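Local coordinates for DUF2020 domain-containing protein (Corynebacterium diphtheriae, PDB 3V7B), which is of unknown function but belongs to the DUF2020 family of the Mog1p/PsbP clan, at residues A14-P19 / Q68-V73; F25-Y30 / T45-D50; N40-T45 / F60-E65. All coordinates share one frame; numbering follows the deposited sequence. Where two conformers were deposited one is given.

Overall arrangement
All three contacts gather toward one edge of the antiparallel sheet, in its strands 46-50, 57-61 and 69-75. Each is partly buried, with more exposed residues in contacts 2 and 3. Contact 1, deepest at about 7 Å from the chain centre to its own, has no hydrogen bond between its segments and rests mainly on apolar packing, with a carbonyl oxygen set against a selenium. Contacts 2 and 3 are centred about 13 and 15 Å out. Water and one glutamine amide join contact 2, whereas contact 3 has direct hydrogen bonds to main-chain carbonyls. Contacts 2 and 3 share Thr45 and meet where Gly46 pairs with Trp61; Phe60 pairs with Gln68 and Ala69 of contact 1, while Met17 N reaches Asp50 between contacts 1 and 2.

Contact 1. Residues A14-P19 / Q68-V73; sequences ALPMPP and QATVMV. With EDO (1,2-ethanediol), chain C.
The ring of Pro16 lies over the face of strand 69-75 and fits against two side chains that rise from the same side of it, Thr70 and Met72. Toward Thr70 the ring crosses obliquely and offers CG, which stands 3.5 Å from Thr70 CG2. Met72, a selenomethionine, meets the ring at about a right angle, with its SE 3.8 Å from Pro16 CD. Its chain runs out with CG anti to the backbone N (chi1 -178°) and bends only at chi3, 66°, so that SE also comes 3.2 Å from the carbonyl oxygen Ala14 O. The alternation is that of a β-strand: Val71 points away from the loop and touches Tyr30 and Leu31, while Thr70 and Met72 share the face on which the irregular 14-19 loop lies, together with Val59 of the adjacent strand and Trp129 of strand 124-130. Just ahead, Gln68 and Ala69 both face Phe60 in a classic β-bulge. Thr70 divides its two branches. CG2, anti to the backbone N, takes the proline, whereas OG1 is hydrogen-bonded at 2.6 Å to O2 of an ethanediol molecule, probably from the crystallisation liquor, which also bonds to Pro67 O.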
# COMPACT_ATOMS: atom_id res chain seq x y z
N ALA A 14 -8.51 7.42 -4.42
CA ALA A 14 -9.00 7.15 -3.06
C ALA A 14 -7.86 6.71 -2.14
O ALA A 14 -6.95 5.91 -2.55
CB ALA A 14 -10.11 6.08 -3.02
N LEU A 15 -7.92 7.18 -0.89
CA LEU A 15 -6.90 6.79 0.05
C LEU A 15 -7.57 6.04 1.21
O LEU A 15 -8.68 6.35 1.57
CB LEU A 15 -6.17 8.00 0.61
CG LEU A 15 -5.26 8.73 -0.38
CD1 LEU A 15 -4.79 10.05 0.20
CD2 LEU A 15 -4.07 7.84 -0.69
N PRO A 16 -6.88 5.07 1.82
CA PRO A 16 -7.42 4.33 2.98
C PRO A 16 -7.79 5.25 4.15
O PRO A 16 -7.04 6.17 4.44
CB PRO A 16 -6.27 3.46 3.39
CG PRO A 16 -5.44 3.32 2.15
CD PRO A 16 -5.52 4.63 1.48
N MSE A 17 -8.87 4.95 4.85
CA MSE A 17 -9.29 5.76 6.01
C MSE A 17 -9.91 4.82 7.07
O MSE A 17 -11.14 4.71 7.20
CB MSE A 17 -10.29 6.87 5.61
CG MSE A 17 -9.85 7.82 4.47
SE MSE A 17 -11.28 9.12 3.99
CE MSE A 17 -10.94 10.26 5.56
N PRO A 18 -9.07 4.11 7.80
CA PRO A 18 -9.63 3.18 8.81
C PRO A 18 -10.40 3.99 9.85
O PRO A 18 -9.92 5.03 10.29
CB PRO A 18 -8.37 2.53 9.44
CG PRO A 18 -7.34 2.66 8.39
CD PRO A 18 -7.60 4.03 7.76
N PRO A 19 -11.63 3.58 10.17
CA PRO A 19 -12.54 4.53 10.81
C PRO A 19 -12.11 4.96 12.21
O PRO A 19 -12.44 6.09 12.61
CB PRO A 19 -13.89 3.82 10.79
CG PRO A 19 -13.56 2.38 10.60
CD PRO A 19 -12.27 2.30 9.87
N GLN A 68 3.01 5.16 9.68
CA GLN A 68 4.35 4.70 9.28
C GLN A 68 4.27 3.95 7.93
O GLN A 68 5.23 3.96 7.17
CB GLN A 68 5.07 3.89 10.37
CG GLN A 68 4.53 2.47 10.62
CD GLN A 68 5.53 1.68 11.47
OE1 GLN A 68 6.69 1.55 11.10
NE2 GLN A 68 5.11 1.28 12.66
N ALA A 69 3.18 3.27 7.67
CA ALA A 69 3.01 2.52 6.41
C ALA A 69 1.52 2.41 6.11
O ALA A 69 0.66 2.23 6.98
CB ALA A 69 3.64 1.12 6.49
N THR A 70 1.23 2.47 4.84
CA THR A 70 -0.12 2.28 4.35
C THR A 70 -0.07 1.29 3.19
O THR A 70 0.73 1.46 2.25
CB THR A 70 -0.69 3.63 3.84
OG1 THR A 70 -0.77 4.60 4.91
CG2 THR A 70 -2.06 3.45 3.12
N VAL A 71 -0.97 0.29 3.21
CA VAL A 71 -0.98 -0.72 2.17
C VAL A 71 -2.38 -0.75 1.61
O VAL A 71 -3.35 -0.93 2.36
CB VAL A 71 -0.60 -2.13 2.69
CG1 VAL A 71 -0.75 -3.19 1.60
CG2 VAL A 71 0.85 -2.12 3.26
N MSE A 72 -2.47 -0.52 0.30
CA MSE A 72 -3.73 -0.47 -0.40
C MSE A 72 -3.79 -1.39 -1.62
O MSE A 72 -2.94 -1.33 -2.52
CB MSE A 72 -4.10 0.96 -0.80
CG MSE A 72 -5.50 1.06 -1.53
SE MSE A 72 -5.93 2.92 -1.88
CE MSE A 72 -4.47 3.20 -3.17
N VAL A 73 -4.79 -2.28 -1.61
CA VAL A 73 -5.12 -3.19 -2.68
C VAL A 73 -6.38 -2.75 -3.44
O VAL A 73 -7.43 -2.56 -2.88
CB VAL A 73 -5.26 -4.65 -2.20
CG1 VAL A 73 -5.57 -5.58 -3.42
CG2 VAL A 73 -3.92 -5.10 -1.55
C1 EDO C . 3.22 7.81 5.10
O1 EDO C . 2.46 8.41 6.17
C2 EDO C . 2.73 6.37 4.90
O2 EDO C . 1.32 6.18 4.63

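Contact 2. Residues F25-Y30 / T45-D50; sequences FEECPY and TGQGVD
The irregular segment 25-30 passes strand 46-50 obliquely, its direction 51° from that of the strand, and no direct hydrogen bond joins the two segments. Gln47 does most of the bridging. With CG in the crowded position between the backbone N and the carbonyl carbon (chi1 71°), its chain extends alongside the Glu26-Cys28 backbone, bringing Gln47 CG to 3.3 Å from Glu26 O. Glu27 meets the amide through CG, 3.9 Å from Gln47 OE1, and its carboxylate plane is only 11° from that of the amide. Two waters take the place of direct bonds. One accepts from Gln47 NE2 at 2.6 Å and from Cys28 N, two donors that could not bond each other; the other accepts from the same NE2 at 3.1 Å and donates to Gly48 O, and reaches segment 25-30 through a weak bond to Glu26 O. Gln47 OE1 turns to Ser33 OG, so both ends of the amide are engaged and its rotation should be well fixed. Farther along, Val49 spreads its methyls: CG1 sits 3.6 Å from Glu27 O and touches Pro29 CD, while CG2 reaches Glu26 CG at 4.0 Å. The Cys28 disulfide to Cys58 ties the loop to strand 57-61, the inner neighbour of 46-50 at the sheet's edge, and beyond it Tyr30 packs against helix 135-149 and strand 69-75.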
# COMPACT_ATOMS: atom_id res chain seq x y z
N PHE A 25 -7.30 -1.22 16.78
CA PHE A 25 -6.69 -2.49 17.18
C PHE A 25 -6.66 -3.56 16.09
O PHE A 25 -5.94 -4.56 16.25
CB PHE A 25 -7.43 -3.08 18.43
CG PHE A 25 -8.91 -3.31 18.21
CD1 PHE A 25 -9.87 -2.55 18.90
CD2 PHE A 25 -9.36 -4.29 17.32
CE1 PHE A 25 -11.24 -2.76 18.68
CE2 PHE A 25 -10.72 -4.50 17.11
CZ PHE A 25 -11.66 -3.75 17.79
N GLU A 26 -7.48 -3.38 15.02
CA GLU A 26 -7.91 -4.49 14.13
C GLU A 26 -6.77 -4.73 13.21
O GLU A 26 -6.25 -3.82 12.61
CB GLU A 26 -9.19 -4.15 13.34
CG GLU A 26 -9.73 -5.28 12.48
CD GLU A 26 -10.06 -6.55 13.26
OE1 GLU A 26 -10.06 -7.69 12.71
OE2 GLU A 26 -10.32 -6.38 14.47
N GLU A 27 -6.32 -5.97 13.14
CA GLU A 27 -5.12 -6.29 12.49
C GLU A 27 -5.35 -6.55 11.02
O GLU A 27 -6.47 -6.91 10.59
CB GLU A 27 -4.42 -7.45 13.19
CG GLU A 27 -3.95 -7.04 14.61
CD GLU A 27 -3.05 -8.05 15.31
OE1 GLU A 27 -2.79 -7.81 16.52
OE2 GLU A 27 -2.63 -9.10 14.67
N CYS A 28 -4.29 -6.35 10.25
CA CYS A 28 -4.35 -6.57 8.81
C CYS A 28 -4.50 -8.04 8.50
O CYS A 28 -3.70 -8.84 9.00
CB CYS A 28 -3.04 -6.12 8.21
SG CYS A 28 -3.07 -6.04 6.43
N PRO A 29 -5.46 -8.43 7.64
CA PRO A 29 -5.59 -9.90 7.40
C PRO A 29 -4.43 -10.53 6.69
O PRO A 29 -4.21 -11.75 6.82
CB PRO A 29 -6.91 -10.05 6.61
CG PRO A 29 -7.64 -8.79 6.86
CD PRO A 29 -6.61 -7.68 7.16
N TYR A 30 -3.60 -9.72 6.05
CA TYR A 30 -2.56 -10.29 5.23
C TYR A 30 -1.14 -9.83 5.55
O TYR A 30 -0.25 -10.10 4.79
CB TYR A 30 -2.85 -10.01 3.74
CG TYR A 30 -3.21 -8.60 3.42
CD1 TYR A 30 -2.22 -7.72 3.04
CD2 TYR A 30 -4.54 -8.14 3.49
CE1 TYR A 30 -2.53 -6.42 2.70
CE2 TYR A 30 -4.87 -6.82 3.17
CZ TYR A 30 -3.88 -5.98 2.79
OH TYR A 30 -4.20 -4.70 2.46
N THR A 45 2.06 1.85 17.39
CA THR A 45 1.08 2.44 18.28
C THR A 45 -0.30 1.84 18.04
O THR A 45 -1.08 1.68 18.96
CB THR A 45 0.96 3.96 18.06
OG1 THR A 45 2.18 4.57 18.49
CG2 THR A 45 -0.13 4.49 18.94
N GLY A 46 -0.64 1.58 16.79
CA GLY A 46 -1.96 1.07 16.47
C GLY A 46 -2.05 0.83 14.98
O GLY A 46 -1.10 1.17 14.23
N GLN A 47 -3.19 0.28 14.56
CA GLN A 47 -3.40 -0.05 13.16
C GLN A 47 -4.86 -0.20 12.86
O GLN A 47 -5.61 -0.39 13.76
CB GLN A 47 -2.65 -1.32 12.79
CG GLN A 47 -3.23 -2.60 13.37
CD GLN A 47 -2.23 -3.72 13.22
OE1 GLN A 47 -1.53 -4.04 14.17
NE2 GLN A 47 -2.13 -4.28 12.03
N GLY A 48 -5.25 -0.05 11.60
CA GLY A 48 -6.68 -0.28 11.21
C GLY A 48 -6.78 -0.75 9.78
O GLY A 48 -5.77 -0.86 9.10
N VAL A 49 -7.99 -1.15 9.43
CA VAL A 49 -8.32 -1.67 8.17
C VAL A 49 -9.48 -0.81 7.61
O VAL A 49 -10.33 -0.28 8.37
CB VAL A 49 -8.84 -3.13 8.24
CG1 VAL A 49 -7.80 -4.08 8.84
CG2 VAL A 49 -10.10 -3.17 9.09
N ASP A 50 -9.54 -0.73 6.28
CA ASP A 50 -10.56 0.01 5.59
C ASP A 50 -11.22 -0.96 4.68
O ASP A 50 -10.67 -1.31 3.64
CB ASP A 50 -9.91 1.22 4.86
CG ASP A 50 -10.94 2.09 4.06
OD1 ASP A 50 -12.12 1.67 3.86
OD2 ASP A 50 -10.55 3.21 3.67
O HOH W 1 -4.16 -3.28 9.96
O HOH W 2 -1.38 -6.68 11.37

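Contact 3. Residues N40-T45 / F60-E65; sequences NGQRMT and FWSYPE
Two hydrogen bonds, both ending on main-chain carbonyls, join the loop after helix 33-40 to the end of strand 57-61 and the turn that follows it. Ser62 OG donates to Arg43 O over a very short 2.4 Å, lying in the carbonyl plane at a C=O...O angle of 151°. The hydroxyl is brought there by a chi1 of -167°, which sets OG anti to the backbone N. Thr45 N donates to Trp61 O at 2.8 Å and fairly straight, 158° at the hydrogen, although the donor stands above the carbonyl plane. The same Trp61 O receives a CA-H...O contact from Met44, and Arg43 O a similar one from Ser62 CA, so each carbonyl is approached by both polar and carbon-bound hydrogens. Around this polar centre, Gln42 lays its CB 3.5 Å from Ser62 OG and extends past the serine, its OE1 hydrogen-bonded to Asn131. Thr45 turns OG1 over the Ser62 carbonyl carbon, 3.3 Å away. On the other flank Met44, a selenomethionine whose chain bends at chi2 and chi3, curls back so that SE meets Phe60 CB at 3.6 Å. SE lies at the edge of the Phe60 ring, 5.3 Å from its centroid, a Met-aromatic contact, and CE reaches CD1. The paired residues here lie where the loop enters the outermost strand 46-50 beside strand 57-61: Thr45 and Gly46 both face Trp61, forming a classic β-bulge at this end of the antiparallel sheet.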
# COMPACT_ATOMS: atom_id res chain seq x y z
N ASN A 40 9.54 -2.04 8.50
CA ASN A 40 9.47 -0.56 8.35
C ASN A 40 10.38 0.16 9.39
O ASN A 40 11.06 1.09 9.04
CB ASN A 40 8.06 -0.04 8.41
CG ASN A 40 7.89 1.30 7.73
OD1 ASN A 40 7.44 2.27 8.33
ND2 ASN A 40 8.15 1.33 6.47
N GLY A 41 10.43 -0.33 10.61
CA GLY A 41 11.46 0.13 11.52
C GLY A 41 11.03 0.96 12.70
O GLY A 41 11.90 1.39 13.47
N GLN A 42 9.73 1.13 12.89
CA GLN A 42 9.23 1.90 14.02
C GLN A 42 8.26 1.10 14.83
O GLN A 42 7.47 0.31 14.28
CB GLN A 42 8.53 3.17 13.56
CG GLN A 42 9.43 4.12 12.80
CD GLN A 42 8.70 5.42 12.38
OE1 GLN A 42 7.50 5.42 12.11
NE2 GLN A 42 9.44 6.52 12.41
N ARG A 43 8.32 1.28 16.15
CA ARG A 43 7.34 0.64 17.01
C ARG A 43 5.87 0.98 16.70
O ARG A 43 5.55 2.12 16.36
CB ARG A 43 7.64 0.96 18.47
CG ARG A 43 9.01 0.40 18.86
CD ARG A 43 9.40 0.88 20.24
NE ARG A 43 10.74 0.48 20.68
CZ ARG A 43 11.87 1.14 20.37
NH1 ARG A 43 11.85 2.22 19.58
NH2 ARG A 43 13.04 0.75 20.85
N MSE A 44 4.99 -0.01 16.85
CA MSE A 44 3.55 0.15 16.58
C MSE A 44 2.79 0.81 17.73
O MSE A 44 2.84 0.34 18.91
CB MSE A 44 2.88 -1.22 16.28
CG MSE A 44 1.55 -1.14 15.47
SE MSE A 44 1.88 -0.76 13.59
CE MSE A 44 2.85 -2.32 13.09
N THR A 45 2.06 1.85 17.39
CA THR A 45 1.08 2.44 18.28
C THR A 45 -0.30 1.84 18.04
O THR A 45 -1.08 1.68 18.96
CB THR A 45 0.96 3.96 18.06
OG1 THR A 45 2.18 4.57 18.49
CG2 THR A 45 -0.13 4.49 18.94
N PHE A 60 -0.83 1.48 9.32
CA PHE A 60 -0.05 1.18 10.46
C PHE A 60 0.59 2.47 10.96
O PHE A 60 1.29 3.17 10.24
CB PHE A 60 1.05 0.15 10.18
CG PHE A 60 0.61 -1.11 9.47
CD1 PHE A 60 0.21 -2.23 10.18
CD2 PHE A 60 0.52 -1.14 8.08
CE1 PHE A 60 -0.12 -3.41 9.54
CE2 PHE A 60 0.08 -2.31 7.45
CZ PHE A 60 -0.24 -3.44 8.19
N TRP A 61 0.37 2.72 12.24
CA TRP A 61 0.84 3.91 12.92
C TRP A 61 1.89 3.63 13.96
O TRP A 61 1.82 2.66 14.71
CB TRP A 61 -0.31 4.61 13.65
CG TRP A 61 -1.16 5.45 12.75
CD1 TRP A 61 -0.99 6.81 12.39
CD2 TRP A 61 -2.39 5.02 12.17
NE1 TRP A 61 -2.01 7.23 11.58
CE2 TRP A 61 -2.91 6.16 11.42
CE3 TRP A 61 -3.08 3.81 12.15
CZ2 TRP A 61 -4.04 6.06 10.67
CZ3 TRP A 61 -4.26 3.75 11.41
CH2 TRP A 61 -4.71 4.85 10.69
N SER A 62 2.88 4.53 14.01
CA SER A 62 3.80 4.65 15.14
C SER A 62 3.54 5.99 15.83
O SER A 62 2.42 6.50 15.77
CB SER A 62 5.24 4.60 14.67
OG SER A 62 6.15 4.42 15.77
N TYR A 63 4.54 6.59 16.44
CA TYR A 63 4.28 7.80 17.19
C TYR A 63 3.88 9.05 16.34
O TYR A 63 3.11 9.89 16.81
CB TYR A 63 5.47 8.13 18.11
CG TYR A 63 6.76 8.44 17.37
CD1 TYR A 63 7.06 9.76 16.94
CD2 TYR A 63 7.69 7.43 17.10
CE1 TYR A 63 8.25 10.05 16.25
CE2 TYR A 63 8.86 7.72 16.42
CZ TYR A 63 9.13 9.03 16.00
OH TYR A 63 10.27 9.29 15.30
N PRO A 64 4.38 9.18 15.10
CA PRO A 64 3.91 10.38 14.34
C PRO A 64 2.41 10.40 14.06
O PRO A 64 1.71 9.37 14.11
CB PRO A 64 4.68 10.28 13.01
CG PRO A 64 5.86 9.45 13.31
CD PRO A 64 5.40 8.44 14.35
N GLU A 65 1.89 11.56 13.73
CA GLU A 65 0.50 11.66 13.30
C GLU A 65 0.24 10.87 11.98
O GLU A 65 -0.73 10.04 11.86
CB GLU A 65 0.15 13.15 13.15
CG GLU A 65 0.30 13.96 14.43
CD GLU A 65 -0.94 13.92 15.29
OE1 GLU A 65 -1.57 12.84 15.40
OE2 GLU A 65 -1.30 14.97 15.88